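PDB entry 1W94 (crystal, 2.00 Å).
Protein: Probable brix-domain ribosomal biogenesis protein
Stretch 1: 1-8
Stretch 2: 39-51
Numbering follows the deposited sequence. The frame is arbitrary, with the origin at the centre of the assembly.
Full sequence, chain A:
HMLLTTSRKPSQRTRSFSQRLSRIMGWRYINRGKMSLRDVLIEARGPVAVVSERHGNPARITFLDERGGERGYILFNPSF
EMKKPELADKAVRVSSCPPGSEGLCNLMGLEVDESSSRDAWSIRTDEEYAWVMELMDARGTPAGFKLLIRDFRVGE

Stretch 1 (1-8) HMLLTTSR
Stretch 2, residues 39-51: DVLIEARGPVAVV

Residues 3-6 and 48-51 form neighbouring parallel strands, their axes 4.5 Å apart at closest approach and their N-to-C directions 22° apart. The register pairs Leu3 with Val48, Leu4 with Ala49, Thr5 with Val50 and Thr6 with Val51, at CA-CA distances of 4.7, 4.8, 5.0 and 4.5 Å. Strand phi/psi values are extended, from -95/133 at Leu3 to -148/180 at Thr5, and from -129/150 at Val48 to -87/113 at Val51.

Five backbone hydrogen bonds fix this register. Leu3 N donates to Pro47 O (3.0 Å, N-H...O angle 169°), and Ala49 N returns to Leu3 O (2.9 Å, 161°). Thr5 N then donates to Ala49 O (3.0 Å, 160°), Val51 N to Thr5 O (2.9 Å, 164°), and Ser7 N to Val51 O (2.9 Å, 148°), the most bent of the five. Leu3, Thr5, Ala49 and Val51 each use both N and O in the ladder, Pro47 serves only as an acceptor in it and Ser7 only as a donor; each of the four bonds to two residues of the partner stretch, as expected of parallel strands. CA-H...O contacts supplement the ladder: Val48 CA lies 3.2 Å from Leu3 O, Leu4 CA 3.3 Å from Ala49 O, Val50 CA 3.3 Å from Thr5 O, and Thr6 CA 3.1 Å from Val51 O. Thr5 O and Ala49 O, 3.5 Å apart, are both acceptors and do not bond to each other.

Helix 39-44 runs at 153° to strand 3-6, nearly antiparallel, with axes 9.6 Å apart. Ala44 N donates to Val40 O (2.9 Å) and Arg45 N to Leu41 O (3.0 Å). Arg45 then leaves helical geometry with positive phi (46/51), and Gly46 (163/178) and Pro47 (-61/146) lead into the second strand.

Leu3, Thr5, Val48 and Val50 share one sheet face. Leu3 (chi1 t, chi2 t) reaches the helix there: its CD2 lies 3.8 Å from Val40 CG1, and its CD1 3.7 Å from Ala44 CB. Thr5 (chi1 t) places CG2 3.9 Å from Val40 CG1, while its OG1 is hydrogen-bonded elsewhere in the structure.

Leu4, Thr6, Ala49 and Val51 occupy the other face. Leu4 (chi1 t, chi2 m) brings CD2 to 3.8 Å from Ala49 CB and 3.7 Å from Val51 CG2 (Val51 chi1 t), an apolar contact that needs no polar partner. Thr6 (chi1 p) satisfies its hydroxyl locally, OG1 donating to Ser7 O at 2.8 Å. Selenomethionine Met2 (chi1 -137°, chi2 t, chi3 m) extends the apolar packing, with CG 3.8 Å from Pro47 CB and SE 4.0 Å from Ala49 CB.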

# COMPACT_ATOMS: atom_id res chain seq x y z
N HIS A 1 7.84 8.64 4.06
CA HIS A 1 8.89 7.89 3.30
C HIS A 1 8.67 7.64 1.78
O HIS A 1 9.57 7.12 1.11
CB HIS A 1 9.41 6.64 4.05
N MSE A 2 7.53 8.06 1.22
CA MSE A 2 7.20 7.75 -0.17
C MSE A 2 6.14 8.68 -0.78
O MSE A 2 5.29 9.20 -0.07
CB MSE A 2 6.70 6.32 -0.26
CG MSE A 2 7.26 5.53 -1.43
SE MSE A 2 6.65 3.71 -1.27
CE MSE A 2 7.76 3.12 0.17
N LEU A 3 6.24 8.91 -2.10
CA LEU A 3 5.15 9.54 -2.85
C LEU A 3 4.29 8.43 -3.49
O LEU A 3 4.83 7.51 -4.11
CB LEU A 3 5.68 10.51 -3.93
CG LEU A 3 4.69 11.23 -4.89
CD1 LEU A 3 5.25 12.52 -5.43
CD2 LEU A 3 4.36 10.36 -6.07
N LEU A 4 2.98 8.55 -3.37
CA LEU A 4 2.08 7.64 -4.03
C LEU A 4 1.31 8.40 -5.11
O LEU A 4 0.88 9.54 -4.92
CB LEU A 4 1.10 7.06 -3.02
CG LEU A 4 -0.05 6.08 -3.28
CD1 LEU A 4 -0.97 6.45 -4.38
CD2 LEU A 4 0.44 4.69 -3.47
N THR A 5 1.09 7.71 -6.23
CA THR A 5 0.25 8.15 -7.33
C THR A 5 -0.40 6.92 -7.97
O THR A 5 -0.19 5.78 -7.53
CB THR A 5 1.06 9.00 -8.35
OG1 THR A 5 0.17 9.80 -9.14
CG2 THR A 5 1.94 8.11 -9.27
N THR A 6 -1.21 7.17 -8.99
CA THR A 6 -1.91 6.13 -9.74
C THR A 6 -1.40 6.09 -11.18
O THR A 6 -0.62 6.94 -11.60
CB THR A 6 -3.44 6.42 -9.83
OG1 THR A 6 -3.67 7.63 -10.59
CG2 THR A 6 -4.07 6.54 -8.44
N SER A 7 -1.85 5.09 -11.93
CA SER A 7 -1.75 5.07 -13.37
C SER A 7 -2.57 6.25 -13.96
O SER A 7 -3.41 6.83 -13.28
CB SER A 7 -2.28 3.73 -13.88
OG SER A 7 -3.51 3.38 -13.26
N ARG A 8 -2.31 6.61 -15.21
CA ARG A 8 -3.06 7.69 -15.85
C ARG A 8 -4.54 7.34 -16.05
O ARG A 8 -4.87 6.20 -16.34
CB ARG A 8 -2.41 8.08 -17.17
CG ARG A 8 -1.13 8.92 -16.95
CD ARG A 8 -0.47 9.25 -18.27
NE ARG A 8 0.35 8.15 -18.77
CZ ARG A 8 -0.02 7.35 -19.76
NH1 ARG A 8 -1.20 7.50 -20.37
NH2 ARG A 8 0.80 6.37 -20.14
N ASP A 39 8.47 12.04 -14.96
CA ASP A 39 8.06 13.30 -14.37
C ASP A 39 7.50 13.11 -12.95
O ASP A 39 7.64 13.98 -12.12
CB ASP A 39 7.11 14.06 -15.29
CG ASP A 39 7.87 14.90 -16.34
OD1 ASP A 39 9.09 15.13 -16.16
OD2 ASP A 39 7.27 15.34 -17.35
N VAL A 40 6.89 11.97 -12.68
CA VAL A 40 6.53 11.65 -11.29
C VAL A 40 7.78 11.58 -10.42
O VAL A 40 7.80 12.14 -9.32
CB VAL A 40 5.71 10.35 -11.20
CG1 VAL A 40 5.40 9.93 -9.72
CG2 VAL A 40 4.43 10.51 -12.03
N LEU A 41 8.84 10.96 -10.91
CA LEU A 41 10.05 10.79 -10.09
C LEU A 41 10.74 12.13 -9.84
O LEU A 41 11.31 12.37 -8.75
CB LEU A 41 11.02 9.78 -10.74
CG LEU A 41 10.59 8.32 -10.88
CD1 LEU A 41 11.44 7.62 -11.90
CD2 LEU A 41 10.63 7.61 -9.55
N ILE A 42 10.69 13.01 -10.82
CA ILE A 42 11.17 14.38 -10.65
C ILE A 42 10.40 15.08 -9.53
O ILE A 42 11.00 15.73 -8.68
CB ILE A 42 11.09 15.21 -11.95
CG1 ILE A 42 12.22 14.80 -12.90
CG2 ILE A 42 11.16 16.72 -11.66
CD1 ILE A 42 12.08 15.38 -14.31
N GLU A 43 9.09 14.95 -9.54
CA GLU A 43 8.28 15.58 -8.50
C GLU A 43 8.52 14.98 -7.11
O GLU A 43 8.51 15.72 -6.13
CB GLU A 43 6.80 15.51 -8.86
CG GLU A 43 5.83 15.91 -7.74
N ALA A 44 8.75 13.67 -7.05
CA ALA A 44 8.90 12.96 -5.78
C ALA A 44 10.24 13.24 -5.10
O ALA A 44 10.30 13.34 -3.86
CB ALA A 44 8.73 11.46 -5.99
N ARG A 45 11.30 13.37 -5.89
CA ARG A 45 12.66 13.50 -5.34
C ARG A 45 12.93 12.45 -4.24
O ARG A 45 13.40 12.78 -3.15
CB ARG A 45 12.89 14.92 -4.83
CG ARG A 45 12.77 15.98 -5.92
CD ARG A 45 14.16 16.41 -6.40
N GLY A 46 12.65 11.19 -4.55
CA GLY A 46 12.51 10.15 -3.51
C GLY A 46 11.80 8.93 -4.07
O GLY A 46 11.47 8.91 -5.24
N PRO A 47 11.65 7.86 -3.26
CA PRO A 47 10.88 6.68 -3.69
C PRO A 47 9.41 6.95 -4.01
O PRO A 47 8.76 7.78 -3.37
CB PRO A 47 10.93 5.73 -2.48
CG PRO A 47 11.72 6.40 -1.42
CD PRO A 47 12.27 7.71 -1.94
N VAL A 48 8.89 6.21 -4.99
CA VAL A 48 7.47 6.27 -5.33
C VAL A 48 6.80 4.89 -5.42
O VAL A 48 7.46 3.88 -5.74
CB VAL A 48 7.17 7.17 -6.58
CG1 VAL A 48 8.39 7.95 -7.08
CG2 VAL A 48 6.44 6.43 -7.74
N ALA A 49 5.50 4.86 -5.11
CA ALA A 49 4.62 3.74 -5.40
C ALA A 49 3.54 4.22 -6.38
O ALA A 49 2.99 5.35 -6.23
CB ALA A 49 3.93 3.23 -4.11
N VAL A 50 3.24 3.37 -7.36
CA VAL A 50 2.20 3.63 -8.35
C VAL A 50 1.12 2.54 -8.22
O VAL A 50 1.40 1.35 -8.35
CB VAL A 50 2.77 3.64 -9.80
CG1 VAL A 50 1.71 4.07 -10.79
CG2 VAL A 50 3.94 4.60 -9.90
N VAL A 51 -0.12 2.95 -7.92
CA VAL A 51 -1.23 2.03 -7.97
C VAL A 51 -1.76 2.02 -9.40
O VAL A 51 -2.30 3.03 -9.88
CB VAL A 51 -2.38 2.41 -7.00
CG1 VAL A 51 -3.52 1.31 -7.05
CG2 VAL A 51 -1.84 2.64 -5.55